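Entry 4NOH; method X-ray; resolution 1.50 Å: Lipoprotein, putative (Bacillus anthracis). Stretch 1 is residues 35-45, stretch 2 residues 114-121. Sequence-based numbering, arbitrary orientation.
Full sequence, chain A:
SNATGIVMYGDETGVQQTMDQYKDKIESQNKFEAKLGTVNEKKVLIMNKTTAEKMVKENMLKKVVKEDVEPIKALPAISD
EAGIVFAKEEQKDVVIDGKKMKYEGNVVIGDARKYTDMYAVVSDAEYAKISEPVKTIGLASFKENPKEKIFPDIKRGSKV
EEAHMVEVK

Stretch 1 35-45: KLGTVNEKKVL
Stretch 2, residues 114-121: KYTDMYAV

The most unusual feature of this contact is the way an aspartate side chain begins a parallel β ladder. Asp117, just before the strand 118-121, points its CA-to-CB bond toward the other stretch with chi1 m (-64°), and its OD2 accepts a hydrogen bond from Lys43 N at 2.9 Å. The carboxylate thus takes an amide for which the ladder offers no backbone partner here. Lys43 O receives two amides in return, Asp117 N at 3.2 Å and Met118 N at 3.0 Å.

From there the pairing is regular. Strands 42-45 and 118-121 run parallel, their axes 38° apart, with Val44 paired to Met118 (CA to CA 4.6 Å) and Leu45 to Tyr119 (CA to CA 4.7 Å). Leu45 straddles its neighbour: its N donates to Met118 O at 3.0 Å, and its O accepts from Ala120 N at 2.8 Å. All four residues are extended, with phi from -105° to -133° and psi from 115° to 165°. CA-H...O contacts, Val44 CA to Met118 O at 3.4 Å and Tyr119 CA to Leu45 O at 3.3 Å, fill in the ladder.

Stretch 1 is itself a hairpin. A type I' turn from Val39 to Lys42 places Asn40 (phi/psi 61/46°) and Glu41 (63/12°) in left-handed conformation; Val44 N bonds to Gly37 O and Gly37 N to Val44 O, both at 2.9 Å.

Val44 (chi1 p) and selenomethionine Met118 (m, t, m) share one face. Val44 CG2 lies 4.2 Å from Met118 CB and 3.9 Å from Ala120 CB, where a small methyl allows close packing. The long, flexible Met118 side chain carries its CE to 4.1 Å from Val39 CB, beside the turn.

On the face of Leu45 and Tyr119, Leu45 (t, p) is buried and loses 101 Å² to stretch 2. Both its methyls reach Tyr115, CD1 4.2 Å from Tyr115 CE2 at that ring's edge and CD2 4.4 Å from Tyr115 CD2; Leu45 CD2 also lies 4.3 Å from Tyr119 CD2. Tyr115 (phi/psi 75/-20°, chi1 t) also meets Leu36 (t, p), whose CD2 is 3.8 Å from Tyr115 CZ.

Buried Thr116 (chi1 t) satisfies its hydroxyl within its own stretch, OG1 donating to Met118 O at 2.8 Å. Lys43 (m, t, t, t) is exposed and its end leads away from stretch 2, which suits a charged amine: its NZ donates to a water at 2.7 Å, and that water donates to Tyr115 O at 2.6 Å. In all, 630 Å² is buried between the stretches.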

ATOM      1  N   LYS A  35      -1.986  -0.256   8.895  1.00 12.42           N
ATOM      2  CA  LYS A  35      -2.287   0.754   9.904  1.00 13.87           C
ATOM      3  C   LYS A  35      -1.608   2.058   9.495  1.00 15.16           C
ATOM      4  O   LYS A  35      -0.444   2.056   9.077  1.00 15.57           O
ATOM      5  CB  LYS A  35      -1.802   0.286  11.269  1.00 14.46           C
ATOM      6  CG  LYS A  35      -2.605  -0.876  11.815  1.00 15.44           C
ATOM      7  CD  LYS A  35      -2.051  -1.526  13.070  1.00 16.23           C
ATOM      8  CE  LYS A  35      -2.962  -2.663  13.521  1.00 17.43           C
ATOM      9  NZ  LYS A  35      -2.469  -3.352  14.754  1.00 18.93           N
ATOM     10  N   LEU A  36      -2.379   3.141   9.485  1.00 15.34           N
ATOM     11  CA  LEU A  36      -1.880   4.453   9.059  1.00 15.22           C
ATOM     12  C   LEU A  36      -1.578   5.285  10.285  1.00 17.19           C
ATOM     13  O   LEU A  36      -2.456   5.542  11.109  1.00 21.47           O
ATOM     14  CB  LEU A  36      -2.902   5.179   8.168  1.00 16.19           C
ATOM     15  CG  LEU A  36      -2.520   6.549   7.607  1.00 18.91           C
ATOM     16  CD1 LEU A  36      -1.395   6.405   6.605  1.00 18.85           C
ATOM     17  CD2 LEU A  36      -3.760   7.167   6.977  1.00 20.06           C
ATOM     18  N   GLY A  37      -0.308   5.650  10.429  1.00 16.18           N
ATOM     19  CA  GLY A  37       0.140   6.451  11.552  1.00 18.28           C
ATOM     20  C   GLY A  37       1.025   7.587  11.096  1.00 18.91           C
ATOM     21  O   GLY A  37       1.089   7.904   9.913  1.00 17.00           O
ATOM     22  N   THR A  38       1.645   8.255  12.059  1.00 23.12           N
ATOM     23  CA  THR A  38       2.622   9.296  11.765  1.00 27.20           C
ATOM     24  C   THR A  38       3.923   9.011  12.504  1.00 31.69           C
ATOM     25  O   THR A  38       3.942   8.330  13.544  1.00 33.94           O
ATOM     26  CB  THR A  38       2.183  10.674  12.222  1.00 31.54           C
ATOM     27  OG1 THR A  38       1.813  10.607  13.603  1.00 35.23           O
ATOM     28  CG2 THR A  38       1.037  11.195  11.390  1.00 29.25           C
ATOM     29  N   VAL A  39       5.008   9.520  11.948  1.00 32.57           N
ATOM     30  CA  VAL A  39       6.328   9.441  12.564  1.00 35.91           C
ATOM     31  C   VAL A  39       7.069  10.662  12.045  1.00 36.82           C
ATOM     32  O   VAL A  39       7.246  10.796  10.835  1.00 38.54           O
ATOM     33  CB  VAL A  39       7.116   8.175  12.171  1.00 37.73           C
ATOM     34  CG1 VAL A  39       8.549   8.262  12.685  1.00 40.07           C
ATOM     35  CG2 VAL A  39       6.451   6.934  12.725  1.00 38.99           C
ATOM     36  N   ASN A  40       7.465  11.559  12.950  1.00 40.03           N
ATOM     37  CA  ASN A  40       8.200  12.767  12.567  1.00 40.04           C
ATOM     38  C   ASN A  40       7.411  13.694  11.615  1.00 37.69           C
ATOM     39  O   ASN A  40       7.965  14.170  10.632  1.00 36.79           O
ATOM     40  CB  ASN A  40       9.527  12.358  11.896  1.00 43.89           C
ATOM     41  CG  ASN A  40      10.396  11.475  12.782  1.00 46.07           C
ATOM     42  OD1 ASN A  40      11.012  10.509  12.311  1.00 42.90           O
ATOM     43  ND2 ASN A  40      10.454  11.803  14.073  1.00 47.38           N
ATOM     44  N   GLU A  41       6.137  13.962  11.919  1.00 33.06           N
ATOM     45  CA  GLU A  41       5.261  14.798  11.067  1.00 31.96           C
ATOM     46  C   GLU A  41       4.995  14.218   9.662  1.00 27.86           C
ATOM     47  O   GLU A  41       4.460  14.913   8.799  1.00 28.49           O
ATOM     48  CB  GLU A  41       5.791  16.230  10.940  1.00 36.47           C
ATOM     49  CG  GLU A  41       5.590  17.075  12.183  1.00 40.26           C
ATOM     50  CD  GLU A  41       6.097  18.492  12.013  1.00 44.29           C
ATOM     51  OE1 GLU A  41       6.062  19.035  10.880  1.00 44.79           O
ATOM     52  OE2 GLU A  41       6.520  19.076  13.026  1.00 47.19           O
ATOM     53  N   LYS A  42       5.354  12.953   9.448  1.00 25.07           N
ATOM     54  CA  LYS A  42       5.139  12.276   8.161  1.00 23.28           C
ATOM     55  C   LYS A  42       4.208  11.110   8.358  1.00 19.78           C
ATOM     56  O   LYS A  42       4.166  10.530   9.435  1.00 21.81           O
ATOM     57  CB  LYS A  42       6.456  11.733   7.608  1.00 25.23           C
ATOM     58  CG  LYS A  42       7.509  12.796   7.312  1.00 28.58           C
ATOM     59  CD  LYS A  42       7.047  13.756   6.233  1.00 32.30           C
ATOM     60  CE  LYS A  42       8.143  14.730   5.782  1.00 36.70           C
ATOM     61  NZ  LYS A  42       9.220  14.026   5.021  1.00 37.75           N
ATOM     62  N   LYS A  43       3.457  10.763   7.330  1.00 17.18           N
ATOM     63  CA  LYS A  43       2.588   9.596   7.382  1.00 15.92           C
ATOM     64  C   LYS A  43       3.356   8.331   7.091  1.00 15.11           C
ATOM     65  O   LYS A  43       4.271   8.333   6.244  1.00 14.24           O
ATOM     66  CB  LYS A  43       1.437   9.727   6.389  1.00 16.35           C
ATOM     67  CG  LYS A  43       0.300  10.566   6.910  1.00 18.82           C
ATOM     68  CD  LYS A  43      -0.912  10.589   5.981  1.00 19.70           C
ATOM     69  CE  LYS A  43      -2.159  11.051   6.749  1.00 24.00           C
ATOM     70  NZ  LYS A  43      -3.412  11.159   5.937  1.00 25.32           N
ATOM     71  N   VAL A  44       3.010   7.268   7.809  1.00 14.76           N
ATOM     72  CA  VAL A  44       3.627   5.949   7.581  1.00 14.67           C
ATOM     73  C   VAL A  44       2.511   4.908   7.518  1.00 14.61           C
ATOM     74  O   VAL A  44       1.622   4.894   8.362  1.00 15.14           O
ATOM     75  CB  VAL A  44       4.695   5.597   8.639  1.00 16.68           C
ATOM     76  CG1 VAL A  44       4.141   5.582  10.034  1.00 18.17           C
ATOM     77  CG2 VAL A  44       5.367   4.277   8.300  1.00 17.10           C
ATOM     78  N   LEU A  45       2.571   4.060   6.496  1.00 13.69           N
ATOM     79  CA  LEU A  45       1.589   3.003   6.288  1.00 13.51           C
ATOM     80  C   LEU A  45       2.309   1.735   6.696  1.00 12.99           C
ATOM     81  O   LEU A  45       3.265   1.349   6.039  1.00 12.87           O
ATOM     82  CB  LEU A  45       1.174   2.962   4.841  1.00 15.29           C
ATOM     83  CG  LEU A  45      -0.035   2.147   4.414  1.00 16.41           C
ATOM     84  CD1 LEU A  45      -1.304   2.565   5.149  1.00 16.48           C
ATOM     85  CD2 LEU A  45      -0.242   2.282   2.911  1.00 18.26           C
ATOM     86  N   LYS A 114       1.378   7.303  -3.005  1.00 12.62           N
ATOM     87  CA  LYS A 114       0.045   7.797  -2.712  1.00 12.95           C
ATOM     88  C   LYS A 114      -0.341   7.392  -1.294  1.00 12.88           C
ATOM     89  O   LYS A 114       0.119   6.375  -0.788  1.00 12.94           O
ATOM     90  CB  LYS A 114      -0.954   7.213  -3.723  1.00 14.06           C
ATOM     91  CG  LYS A 114      -0.744   7.674  -5.141  1.00 15.70           C
ATOM     92  CD  LYS A 114      -1.084   9.128  -5.339  1.00 18.03           C
ATOM     93  CE  LYS A 114      -0.891   9.540  -6.775  1.00 19.69           C
ATOM     94  NZ  LYS A 114      -1.217  10.978  -7.026  1.00 20.85           N
ATOM     95  N   TYR A 115      -1.165   8.234  -0.659  1.00 13.87           N
ATOM     96  CA  TYR A 115      -1.775   7.965   0.653  1.00 14.54           C
ATOM     97  C   TYR A 115      -0.866   8.096   1.872  1.00 15.42           C
ATOM     98  O   TYR A 115      -1.340   8.318   2.982  1.00 17.54           O
ATOM     99  CB  TYR A 115      -2.455   6.595   0.668  1.00 14.50           C
ATOM    100  CG  TYR A 115      -3.460   6.395   1.795  1.00 15.07           C
ATOM    101  CD1 TYR A 115      -4.604   7.162   1.846  1.00 16.22           C
ATOM    102  CD2 TYR A 115      -3.306   5.378   2.747  1.00 15.61           C
ATOM    103  CE1 TYR A 115      -5.536   6.969   2.835  1.00 16.87           C
ATOM    104  CE2 TYR A 115      -4.266   5.182   3.744  1.00 17.35           C
ATOM    105  CZ  TYR A 115      -5.371   5.993   3.754  1.00 17.98           C
ATOM    106  OH  TYR A 115      -6.346   5.843   4.717  1.00 24.53           O
ATOM    107  N   THR A 116       0.434   8.034   1.654  1.00 14.55           N
ATOM    108  CA  THR A 116       1.377   8.086   2.750  1.00 14.56           C
ATOM    109  C   THR A 116       2.702   8.663   2.261  1.00 15.66           C
ATOM    110  O   THR A 116       2.869   8.908   1.074  1.00 16.16           O
ATOM    111  CB  THR A 116       1.584   6.650   3.286  1.00 14.09           C
ATOM    112  OG1 THR A 116       2.379   6.669   4.476  1.00 13.62           O
ATOM    113  CG2 THR A 116       2.218   5.761   2.248  1.00 15.03           C
ATOM    114  N   ASP A 117       3.607   8.948   3.196  1.00 14.68           N
ATOM    115  CA  ASP A 117       4.954   9.348   2.864  1.00 15.40           C
ATOM    116  C   ASP A 117       5.911   8.141   2.875  1.00 14.39           C
ATOM    117  O   ASP A 117       6.760   7.999   1.984  1.00 15.60           O
ATOM    118  CB  ASP A 117       5.442  10.380   3.860  1.00 16.55           C
ATOM    119  CG  ASP A 117       4.649  11.628   3.807  1.00 18.81           C
ATOM    120  OD1 ASP A 117       4.748  12.329   2.770  1.00 21.58           O
ATOM    121  OD2 ASP A 117       4.017  11.995   4.811  1.00 18.86           O
HETATM  122  N   MSE A 118       5.777   7.280   3.885  1.00 14.73           N
HETATM  123  CA  MSE A 118       6.660   6.117   4.083  1.00 14.15           C
HETATM  124  C   MSE A 118       5.816   4.884   4.261  1.00 13.09           C
HETATM  125  O   MSE A 118       4.598   4.951   4.528  1.00 13.35           O
HETATM  126  CB  MSE A 118       7.513   6.284   5.348  1.00 15.88           C
HETATM  127  CG  MSE A 118       8.228   7.610   5.279  1.00 18.28           C
HETATM  128 SE   MSE A 118       9.484   7.760   6.764  1.00 24.54          SE
HETATM  129  CE  MSE A 118       8.176   8.050   8.202  1.00 26.71           C
ATOM    130  N   TYR A 119       6.448   3.729   4.137  1.00 12.74           N
ATOM    131  CA  TYR A 119       5.797   2.429   4.264  1.00 12.02           C
ATOM    132  C   TYR A 119       6.665   1.605   5.195  1.00 13.14           C
ATOM    133  O   TYR A 119       7.866   1.572   5.045  1.00 15.50           O
ATOM    134  CB  TYR A 119       5.707   1.728   2.927  1.00 11.95           C
ATOM    135  CG  TYR A 119       5.130   2.557   1.796  1.00 11.55           C
ATOM    136  CD1 TYR A 119       5.924   3.458   1.129  1.00 12.33           C
ATOM    137  CD2 TYR A 119       3.794   2.438   1.397  1.00 11.57           C
ATOM    138  CE1 TYR A 119       5.448   4.207   0.102  1.00 12.97           C
ATOM    139  CE2 TYR A 119       3.304   3.197   0.337  1.00 11.92           C
ATOM    140  CZ  TYR A 119       4.144   4.085  -0.289  1.00 12.41           C
ATOM    141  OH  TYR A 119       3.709   4.841  -1.333  1.00 13.62           O
ATOM    142  N   ALA A 120       6.079   0.947   6.161  1.00 11.81           N
ATOM    143  CA  ALA A 120       6.871   0.133   7.099  1.00 11.99           C
ATOM    144  C   ALA A 120       6.339  -1.278   7.132  1.00 12.78           C
ATOM    145  O   ALA A 120       5.140  -1.491   6.987  1.00 12.24           O
ATOM    146  CB  ALA A 120       6.864   0.730   8.489  1.00 13.67           C
ATOM    147  N   VAL A 121       7.235  -2.249   7.306  1.00 11.55           N
ATOM    148  CA  VAL A 121       6.820  -3.626   7.436  1.00 12.01           C
ATOM    149  C   VAL A 121       7.445  -4.150   8.707  1.00 11.56           C
ATOM    150  O   VAL A 121       8.662  -4.077   8.878  1.00 11.86           O
ATOM    151  CB  VAL A 121       7.200  -4.479   6.223  1.00 12.49           C
ATOM    152  CG1 VAL A 121       6.646  -5.891   6.358  1.00 13.56           C
ATOM    153  CG2 VAL A 121       6.718  -3.832   4.919  1.00 12.83           C
TER
HETATM  154  O   HOH W   1      -3.478   9.666   3.698  1.00 24.23           O